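Local structure of pesticidal crystal protein Cry2Aa (1I5P) at residues L545-S550 / I557-N562; I80-P83 / L89-D92; Y222-Y227 / V580-A585. The protein binds to midgut epithelial cells of dipteran and lepidopteran insect larvae and promotes their colloid-osmotic lysis. All coordinates share one frame; numbering follows the deposited sequence.

How the interactions relate
From the N terminus, interaction 2 closes first: residues 80-83 and 89-92 meet across the turn 82-87 that joins helix 74-81 to helix 88-101 in the N-terminal bundle. Helix 202-232 of the same bundle then supplies residues 222-227 of interaction 3, whose partner, 580-585, comes more than 350 residues later in the C-terminal domain. That long loop encloses interaction 1, a local contact between strands 541-550 and 555-561 within the C-terminal sandwich. Interactions 1 and 3 share a sheet and touch where Ser550 packs on Ala585. Interaction 2 stands apart, about 41 Å centre to centre from interaction 1. Two contacts thus act within single domains, and interaction 3 ties those domains together.

Interaction 1: L545-S550 / I557-N562; sequences LYLRVS and IRVTIN
Leu545 and Val559 reach toward each other tip to tip from facing strands, Leu545 CD2 lying 3.8 Å from Val559 CG1. Leu545 CG (chi1 174°) and the Val559 CG1 methyl are each turned opposite the backbone N, which points them across the gap. Next along the chain, Leu547 slides past two partners in opposite directions, and its CD1 methyl touches both: it is 4.0 Å from Ile557 CG2 and equally 4.0 Å from Val559 CG2. These three contacts are the tight part. Packing thins toward both ends: Val549 CG1 and Ile557 CD1 are 4.4 Å apart, and Ile561 points inward but stays beyond touching distance of 545-550. Leu605 and Ile592, from the neighbouring strands of the two sheets, help to cover Leu545, Leu547 and Val559, extending the apolar layer. The reverse faces differ. On 557-562, Arg558 is exposed and Thr560 partly so, giving this strand a solvent side. On 545-550, the reverse face is buried, and Arg548 forms a salt bridge with Asp589 and a cation-pi contact with Phe587. The strand axes come within 10.8 Å, their N-to-C directions 143° apart, too far for backbone bonding and as expected for strands of two facing sheets whose inner side chains form the core of the jelly-roll beta sandwich in the C-terminal domain.

Interaction 2: I80-P83 / L89-D92; sequences IIFP and LMQD
Met90 lies obliquely across both Ile81 and Phe82; its CG touches both, while SD goes to Ile81 alone of the two. CG, near the root of the side chain, meets the aromatic ring, with Phe82 CE2 3.8 Å from Met90 CG. The chain then turns at chi2 (-64°) and again at the next torsion, which carries the sulfur to the aliphatic branch of Ile81: Met90 SD is 3.5 Å from Ile81 CG1 and 3.6 Å from Ile81 CD1. In Ile81, CG1 is turned opposite the backbone N (chi1 -164°) and the arm folds at chi2, bringing both CG1 and CD1 against the sulfur. Gln179 and Met183 of helix 170-193 close around the same group, with Met183 also touching Phe82.

Leu89 makes a second, separate patch. Its CD1 methyl is set obliquely against the Pro83 ring, 3.6 Å from Pro83 CD and 3.7 Å from Pro83 CG. The same methyl sits 3.5 Å from Ile80 O, so it also covers a carbonyl at the end of helix 74-81. Val53 of helix 53-65 touches Leu89 from outside the pair.

Between the patches a water joins the backbones, donating to Ile81 O at 2.7 Å and accepting from Met90 N at 3.2 Å. The break, with Phe82 leaving helical geometry, is consistent with the interrupted second helix of three-domain Cry toxins. Chemically, apolar side chains supply most of the grip, while one water gives a partner to a carbonyl at the end of one helix and an amide in the first turn of the next, which the break probably leaves without the usual in-helix pairing.

Interaction 3: Y222-Y227 / V580-A585; sequences YCINTY and VNDNGA
Ile224 reaches from helix 202-232 to the backbone and side chains of 580-585, and nearly the whole direct contact rests on this one residue. Its CB points toward the other segment, with Asn581 O 4.4 Å from Ile224 CB. At the first branch, CG2 turns to the same carbonyl, Ile224 CG2 being 3.9 Å from Asn581 O. The other arm starts at CG1, placed anti to the carbonyl carbon by chi1 of -64°, and is extended by chi2 of 167°, which carries the terminal methyl outward. There CD1 touches three residues at once. Ile224 CD1 lies 3.6 Å from Asn581 O. It is 4.2 Å from Val580 CG1, and the isoleucine and valine side chains cross at about a right angle. Asp582 OD1 is likewise 4.2 Å from Ile224 CD1. Phe516, in a nearby loop, also touches Ile224.

Beside this apolar reach, a water bridges the segments: it donates to Asn225 OD1 at 2.6 Å and to Asn581 O at 3.0 Å. Asn581 N is in turn bonded by Asn221 OD1 of the same helix, so both polar ends of this residue's backbone are tied to the helical domain. The strand side is kept in shape by a type I' turn from Asp582 to Ala585, closed by backbone bonds in both directions between these residues. Asp582 holds the backbone amides of Phe516 and Gly517 through its two carboxylate oxygens.

The chemistry thus joins an aliphatic contact to a hydrated polar margin at the boundary of the helical bundle and the C-terminal sandwich. CD1 lies off one face of the Asn581 carbonyl and CG2 sits near its oxygen, while the water donates to the same oxygen, and the carboxylate is probably stabilised as an anion by its two amide donors.

Interaction 1: L545-S550 / I557-N562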
loop_
_atom_site.group_PDB
_atom_site.type_symbol
_atom_site.label_atom_id
_atom_site.label_comp_id
_atom_site.label_asym_id
_atom_site.label_seq_id
_atom_site.Cartn_x
_atom_site.Cartn_y
_atom_site.Cartn_z
ATOM N N LEU A 545 20.788 -10.577 -3.154
ATOM C CA LEU A 545 19.403 -10.656 -3.561
ATOM C C LEU A 545 18.651 -11.607 -2.651
ATOM O O LEU A 545 19.048 -12.765 -2.475
ATOM C CB LEU A 545 19.288 -11.141 -5.008
ATOM C CG LEU A 545 17.874 -11.405 -5.536
ATOM C CD1 LEU A 545 17.087 -10.100 -5.599
ATOM C CD2 LEU A 545 17.963 -12.038 -6.919
ATOM N N TYR A 546 17.572 -11.103 -2.061
ATOM C CA TYR A 546 16.725 -11.894 -1.187
ATOM C C TYR A 546 15.341 -11.957 -1.810
ATOM O O TYR A 546 14.801 -10.945 -2.252
ATOM C CB TYR A 546 16.598 -11.250 0.201
ATOM C CG TYR A 546 17.825 -11.343 1.080
ATOM C CD1 TYR A 546 18.863 -10.425 0.953
ATOM C CD2 TYR A 546 17.945 -12.348 2.046
ATOM C CE1 TYR A 546 19.996 -10.496 1.764
ATOM C CE2 TYR A 546 19.075 -12.431 2.862
ATOM C CZ TYR A 546 20.096 -11.501 2.716
ATOM O OH TYR A 546 21.215 -11.588 3.515
ATOM N N LEU A 547 14.771 -13.149 -1.864
ATOM C CA LEU A 547 13.429 -13.292 -2.398
ATOM C C LEU A 547 12.532 -13.706 -1.252
ATOM O O LEU A 547 12.772 -14.728 -0.607
ATOM C CB LEU A 547 13.371 -14.347 -3.510
ATOM C CG LEU A 547 14.134 -14.028 -4.804
ATOM C CD1 LEU A 547 13.809 -15.077 -5.852
ATOM C CD2 LEU A 547 13.752 -12.647 -5.318
ATOM N N ARG A 548 11.530 -12.880 -0.970
ATOM C CA ARG A 548 10.574 -13.194 0.078
ATOM C C ARG A 548 9.523 -14.038 -0.622
ATOM O O ARG A 548 8.865 -13.580 -1.557
ATOM C CB ARG A 548 9.944 -11.924 0.664
ATOM C CG ARG A 548 8.826 -12.210 1.662
ATOM C CD ARG A 548 8.547 -11.029 2.589
ATOM N NE ARG A 548 9.637 -10.800 3.535
ATOM C CZ ARG A 548 9.592 -9.929 4.540
ATOM N NH1 ARG A 548 8.505 -9.196 4.741
ATOM N NH2 ARG A 548 10.634 -9.792 5.350
ATOM N N VAL A 549 9.379 -15.281 -0.181
ATOM C CA VAL A 549 8.429 -16.181 -0.811
ATOM C C VAL A 549 7.721 -17.075 0.185
ATOM O O VAL A 549 8.142 -17.218 1.336
ATOM C CB VAL A 549 9.131 -17.105 -1.838
ATOM C CG1 VAL A 549 10.126 -16.310 -2.673
ATOM C CG2 VAL A 549 9.841 -18.249 -1.108
ATOM N N SER A 550 6.642 -17.690 -0.286
ATOM C CA SER A 550 5.875 -18.623 0.521
ATOM C C SER A 550 5.674 -19.858 -0.344
ATOM O O SER A 550 5.279 -19.751 -1.505
ATOM C CB SER A 550 4.518 -18.034 0.909
ATOM O OG SER A 550 3.771 -18.973 1.668
ATOM N N ILE A 557 13.687 -22.583 -7.156
ATOM C CA ILE A 557 13.846 -21.247 -7.702
ATOM C C ILE A 557 15.119 -21.127 -8.532
ATOM O O ILE A 557 16.202 -21.497 -8.083
ATOM C CB ILE A 557 13.897 -20.186 -6.580
ATOM C CG1 ILE A 557 12.669 -20.304 -5.679
ATOM C CG2 ILE A 557 13.939 -18.792 -7.188
ATOM C CD1 ILE A 557 12.700 -19.377 -4.485
ATOM N N ARG A 558 14.973 -20.614 -9.748
ATOM C CA ARG A 558 16.108 -20.410 -10.641
ATOM C C ARG A 558 16.150 -18.938 -11.030
ATOM O O ARG A 558 15.281 -18.443 -11.753
ATOM C CB ARG A 558 15.983 -21.284 -11.892
ATOM C CG ARG A 558 16.269 -22.765 -11.642
ATOM C CD ARG A 558 16.114 -23.585 -12.916
ATOM N NE ARG A 558 16.586 -24.960 -12.750
ATOM C CZ ARG A 558 15.967 -25.893 -12.033
ATOM N NH1 ARG A 558 14.833 -25.614 -11.404
ATOM N NH2 ARG A 558 16.488 -27.111 -11.947
ATOM N N VAL A 559 17.160 -18.241 -10.529
ATOM C CA VAL A 559 17.318 -16.824 -10.804
ATOM C C VAL A 559 18.449 -16.594 -11.793
ATOM O O VAL A 559 19.561 -17.083 -11.608
ATOM C CB VAL A 559 17.616 -16.040 -9.507
ATOM C CG1 VAL A 559 17.771 -14.561 -9.817
ATOM C CG2 VAL A 559 16.498 -16.262 -8.502
ATOM N N THR A 560 18.152 -15.849 -12.849
ATOM C CA THR A 560 19.147 -15.547 -13.857
ATOM C C THR A 560 19.327 -14.041 -13.938
ATOM O O THR A 560 18.379 -13.297 -14.213
ATOM C CB THR A 560 18.733 -16.094 -15.234
ATOM O OG1 THR A 560 18.472 -17.498 -15.123
ATOM C CG2 THR A 560 19.845 -15.881 -16.251
ATOM N N ILE A 561 20.555 -13.603 -13.684
ATOM C CA ILE A 561 20.903 -12.194 -13.715
ATOM C C ILE A 561 22.422 -12.080 -13.855
ATOM O O ILE A 561 23.161 -12.860 -13.256
ATOM C CB ILE A 561 20.425 -11.494 -12.418
ATOM C CG1 ILE A 561 20.737 -9.999 -12.476
ATOM C CG2 ILE A 561 21.060 -12.157 -11.198
ATOM C CD1 ILE A 561 20.068 -9.206 -11.369
ATOM N N ASN A 562 22.884 -11.124 -14.659
ATOM C CA ASN A 562 24.317 -10.931 -14.871
ATOM C C ASN A 562 24.936 -12.168 -15.515
ATOM O O ASN A 562 26.116 -12.456 -15.315
ATOM C CB ASN A 562 25.026 -10.674 -13.537
ATOM C CG ASN A 562 24.529 -9.421 -12.830
ATOM O OD1 ASN A 562 24.524 -9.355 -11.598
ATOM N ND2 ASN A 562 24.131 -8.418 -13.602
#

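Interaction 2: I80-P83 / L89-D92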
loop_
_atom_site.group_PDB
_atom_site.type_symbol
_atom_site.label_atom_id
_atom_site.label_comp_id
_atom_site.label_asym_id
_atom_site.label_seq_id
_atom_site.Cartn_x
_atom_site.Cartn_y
_atom_site.Cartn_z
ATOM N N ILE A 80 6.964 11.808 17.921
ATOM C CA ILE A 80 5.955 11.990 16.885
ATOM C C ILE A 80 4.571 11.556 17.363
ATOM O O ILE A 80 3.591 12.303 17.240
ATOM C CB ILE A 80 6.301 11.165 15.627
ATOM C CG1 ILE A 80 7.578 11.711 14.979
ATOM C CG2 ILE A 80 5.128 11.192 14.646
ATOM C CD1 ILE A 80 8.109 10.846 13.843
ATOM N N ILE A 81 4.500 10.342 17.905
ATOM C CA ILE A 81 3.237 9.781 18.373
ATOM C C ILE A 81 2.787 10.351 19.725
ATOM O O ILE A 81 1.603 10.320 20.051
ATOM C CB ILE A 81 3.324 8.232 18.435
ATOM C CG1 ILE A 81 1.920 7.634 18.526
ATOM C CG2 ILE A 81 4.173 7.800 19.621
ATOM C CD1 ILE A 81 1.011 8.033 17.375
ATOM N N PHE A 82 3.736 10.871 20.498
ATOM C CA PHE A 82 3.449 11.495 21.794
ATOM C C PHE A 82 4.133 12.861 21.791
ATOM O O PHE A 82 5.095 13.085 22.524
ATOM C CB PHE A 82 4.012 10.662 22.953
ATOM C CG PHE A 82 3.277 9.371 23.204
ATOM C CD1 PHE A 82 3.940 8.153 23.097
ATOM C CD2 PHE A 82 1.934 9.371 23.574
ATOM C CE1 PHE A 82 3.284 6.952 23.357
ATOM C CE2 PHE A 82 1.264 8.172 23.836
ATOM C CZ PHE A 82 1.942 6.959 23.728
ATOM N N PRO A 83 3.662 13.784 20.941
ATOM C CA PRO A 83 4.253 15.122 20.863
ATOM C C PRO A 83 4.371 15.832 22.212
ATOM O O PRO A 83 3.374 16.233 22.818
ATOM C CB PRO A 83 3.332 15.846 19.886
ATOM C CG PRO A 83 2.022 15.117 20.053
ATOM C CD PRO A 83 2.481 13.696 20.069
ATOM N N LEU A 89 -2.833 12.712 20.348
ATOM C CA LEU A 89 -2.890 12.091 19.022
ATOM C C LEU A 89 -3.372 10.642 19.109
ATOM O O LEU A 89 -4.086 10.159 18.222
ATOM C CB LEU A 89 -1.522 12.163 18.325
ATOM C CG LEU A 89 -1.010 13.574 18.003
ATOM C CD1 LEU A 89 0.287 13.487 17.216
ATOM C CD2 LEU A 89 -2.058 14.346 17.204
ATOM N N MET A 90 -2.982 9.947 20.172
ATOM C CA MET A 90 -3.420 8.572 20.354
ATOM C C MET A 90 -4.902 8.599 20.728
ATOM O O MET A 90 -5.684 7.772 20.261
ATOM C CB MET A 90 -2.609 7.895 21.458
ATOM C CG MET A 90 -1.190 7.548 21.052
ATOM S SD MET A 90 -1.154 6.334 19.715
ATOM C CE MET A 90 -1.024 4.795 20.656
ATOM N N GLN A 91 -5.290 9.558 21.563
ATOM C CA GLN A 91 -6.685 9.654 21.966
ATOM C C GLN A 91 -7.547 9.940 20.744
ATOM O O GLN A 91 -8.644 9.413 20.622
ATOM C CB GLN A 91 -6.890 10.758 23.010
ATOM C CG GLN A 91 -6.151 10.532 24.321
ATOM C CD GLN A 91 -6.438 11.614 25.346
ATOM O OE1 GLN A 91 -6.880 12.710 25.002
ATOM N NE2 GLN A 91 -6.174 11.315 26.615
ATOM N N ASP A 92 -7.044 10.772 19.837
ATOM C CA ASP A 92 -7.790 11.117 18.634
ATOM C C ASP A 92 -7.916 9.931 17.680
ATOM O O ASP A 92 -8.929 9.771 17.004
ATOM C CB ASP A 92 -7.124 12.289 17.917
ATOM C CG ASP A 92 -7.755 12.574 16.574
ATOM O OD1 ASP A 92 -8.870 13.148 16.546
ATOM O OD2 ASP A 92 -7.142 12.214 15.543
HETATM O O HOH W 1 -0.377 11.342 21.505
#

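Interaction 3: Y222-Y227 / V580-A585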
loop_
_atom_site.group_PDB
_atom_site.type_symbol
_atom_site.label_atom_id
_atom_site.label_comp_id
_atom_site.label_asym_id
_atom_site.label_seq_id
_atom_site.Cartn_x
_atom_site.Cartn_y
_atom_site.Cartn_z
ATOM N N TYR A 222 -1.770 -11.284 14.965
ATOM C CA TYR A 222 -2.908 -10.736 15.696
ATOM C C TYR A 222 -3.631 -9.670 14.875
ATOM O O TYR A 222 -4.861 -9.647 14.819
ATOM C CB TYR A 222 -2.462 -10.125 17.028
ATOM C CG TYR A 222 -3.582 -9.392 17.737
ATOM C CD1 TYR A 222 -4.603 -10.088 18.388
ATOM C CD2 TYR A 222 -3.651 -8.002 17.708
ATOM C CE1 TYR A 222 -5.669 -9.412 18.993
ATOM C CE2 TYR A 222 -4.709 -7.318 18.303
ATOM C CZ TYR A 222 -5.712 -8.021 18.942
ATOM O OH TYR A 222 -6.752 -7.318 19.519
ATOM N N CYS A 223 -2.865 -8.784 14.242
ATOM C CA CYS A 223 -3.452 -7.723 13.422
ATOM C C CYS A 223 -4.172 -8.299 12.211
ATOM O O CYS A 223 -5.300 -7.917 11.904
ATOM C CB CYS A 223 -2.370 -6.745 12.948
ATOM S SG CYS A 223 -1.687 -5.706 14.243
ATOM N N ILE A 224 -3.504 -9.216 11.523
ATOM C CA ILE A 224 -4.081 -9.849 10.344
ATOM C C ILE A 224 -5.359 -10.602 10.690
ATOM O O ILE A 224 -6.380 -10.435 10.025
ATOM C CB ILE A 224 -3.068 -10.814 9.700
ATOM C CG1 ILE A 224 -1.865 -10.011 9.191
ATOM C CG2 ILE A 224 -3.729 -11.596 8.558
ATOM C CD1 ILE A 224 -0.668 -10.860 8.817
ATOM N N ASN A 225 -5.307 -11.420 11.734
ATOM C CA ASN A 225 -6.479 -12.182 12.143
ATOM C C ASN A 225 -7.643 -11.282 12.562
ATOM O O ASN A 225 -8.786 -11.535 12.192
ATOM C CB ASN A 225 -6.123 -13.139 13.286
ATOM C CG ASN A 225 -5.137 -14.223 12.860
ATOM O OD1 ASN A 225 -4.996 -14.521 11.675
ATOM N ND2 ASN A 225 -4.467 -14.833 13.836
ATOM N N THR A 226 -7.359 -10.233 13.327
ATOM C CA THR A 226 -8.416 -9.326 13.772
ATOM C C THR A 226 -9.122 -8.688 12.578
ATOM O O THR A 226 -10.352 -8.630 12.521
ATOM C CB THR A 226 -7.853 -8.210 14.681
ATOM O OG1 THR A 226 -7.253 -8.797 15.841
ATOM C CG2 THR A 226 -8.964 -7.262 15.129
ATOM N N TYR A 227 -8.335 -8.213 11.623
ATOM C CA TYR A 227 -8.895 -7.576 10.444
ATOM C C TYR A 227 -9.658 -8.557 9.560
ATOM O O TYR A 227 -10.755 -8.251 9.098
ATOM C CB TYR A 227 -7.786 -6.920 9.631
ATOM C CG TYR A 227 -8.263 -6.333 8.322
ATOM C CD1 TYR A 227 -8.911 -5.102 8.282
ATOM C CD2 TYR A 227 -8.051 -7.005 7.121
ATOM C CE1 TYR A 227 -9.330 -4.548 7.078
ATOM C CE2 TYR A 227 -8.472 -6.462 5.910
ATOM C CZ TYR A 227 -9.105 -5.233 5.896
ATOM O OH TYR A 227 -9.505 -4.696 4.694
ATOM N N VAL A 580 4.980 -15.546 10.298
ATOM C CA VAL A 580 3.849 -14.703 9.929
ATOM C C VAL A 580 2.934 -15.380 8.912
ATOM O O VAL A 580 3.382 -15.776 7.833
ATOM C CB VAL A 580 4.324 -13.367 9.313
ATOM C CG1 VAL A 580 3.124 -12.546 8.859
ATOM C CG2 VAL A 580 5.157 -12.594 10.319
ATOM N N ASN A 581 1.654 -15.509 9.252
ATOM C CA ASN A 581 0.693 -16.116 8.333
ATOM C C ASN A 581 -0.099 -14.978 7.708
ATOM O O ASN A 581 -0.977 -14.379 8.347
ATOM C CB ASN A 581 -0.255 -17.070 9.064
ATOM C CG ASN A 581 -0.920 -18.061 8.120
ATOM O OD1 ASN A 581 -1.585 -17.671 7.155
ATOM N ND2 ASN A 581 -0.737 -19.350 8.389
ATOM N N ASP A 582 0.223 -14.695 6.451
ATOM C CA ASP A 582 -0.397 -13.611 5.700
ATOM C C ASP A 582 -1.347 -14.170 4.649
ATOM O O ASP A 582 -0.917 -14.596 3.581
ATOM C CB ASP A 582 0.696 -12.793 5.004
ATOM C CG ASP A 582 0.275 -11.370 4.715
ATOM O OD1 ASP A 582 -0.944 -11.116 4.607
ATOM O OD2 ASP A 582 1.172 -10.504 4.586
ATOM N N ASN A 583 -2.639 -14.155 4.951
ATOM C CA ASN A 583 -3.648 -14.661 4.025
ATOM C C ASN A 583 -3.293 -16.057 3.496
ATOM O O ASN A 583 -3.479 -16.355 2.317
ATOM C CB ASN A 583 -3.814 -13.678 2.861
ATOM C CG ASN A 583 -4.996 -14.011 1.977
ATOM O OD1 ASN A 583 -6.029 -14.470 2.453
ATOM N ND2 ASN A 583 -4.852 -13.767 0.679
ATOM N N GLY A 584 -2.772 -16.908 4.376
ATOM C CA GLY A 584 -2.412 -18.258 3.970
ATOM C C GLY A 584 -0.939 -18.449 3.645
ATOM O O GLY A 584 -0.419 -19.561 3.727
ATOM N N ALA A 585 -0.256 -17.369 3.280
ATOM C CA ALA A 585 1.161 -17.458 2.948
ATOM C C ALA A 585 2.032 -17.377 4.201
ATOM O O ALA A 585 1.717 -16.652 5.140
ATOM C CB ALA A 585 1.542 -16.344 1.971
HETATM O O HOH W 2 -2.540 -14.770 10.851
#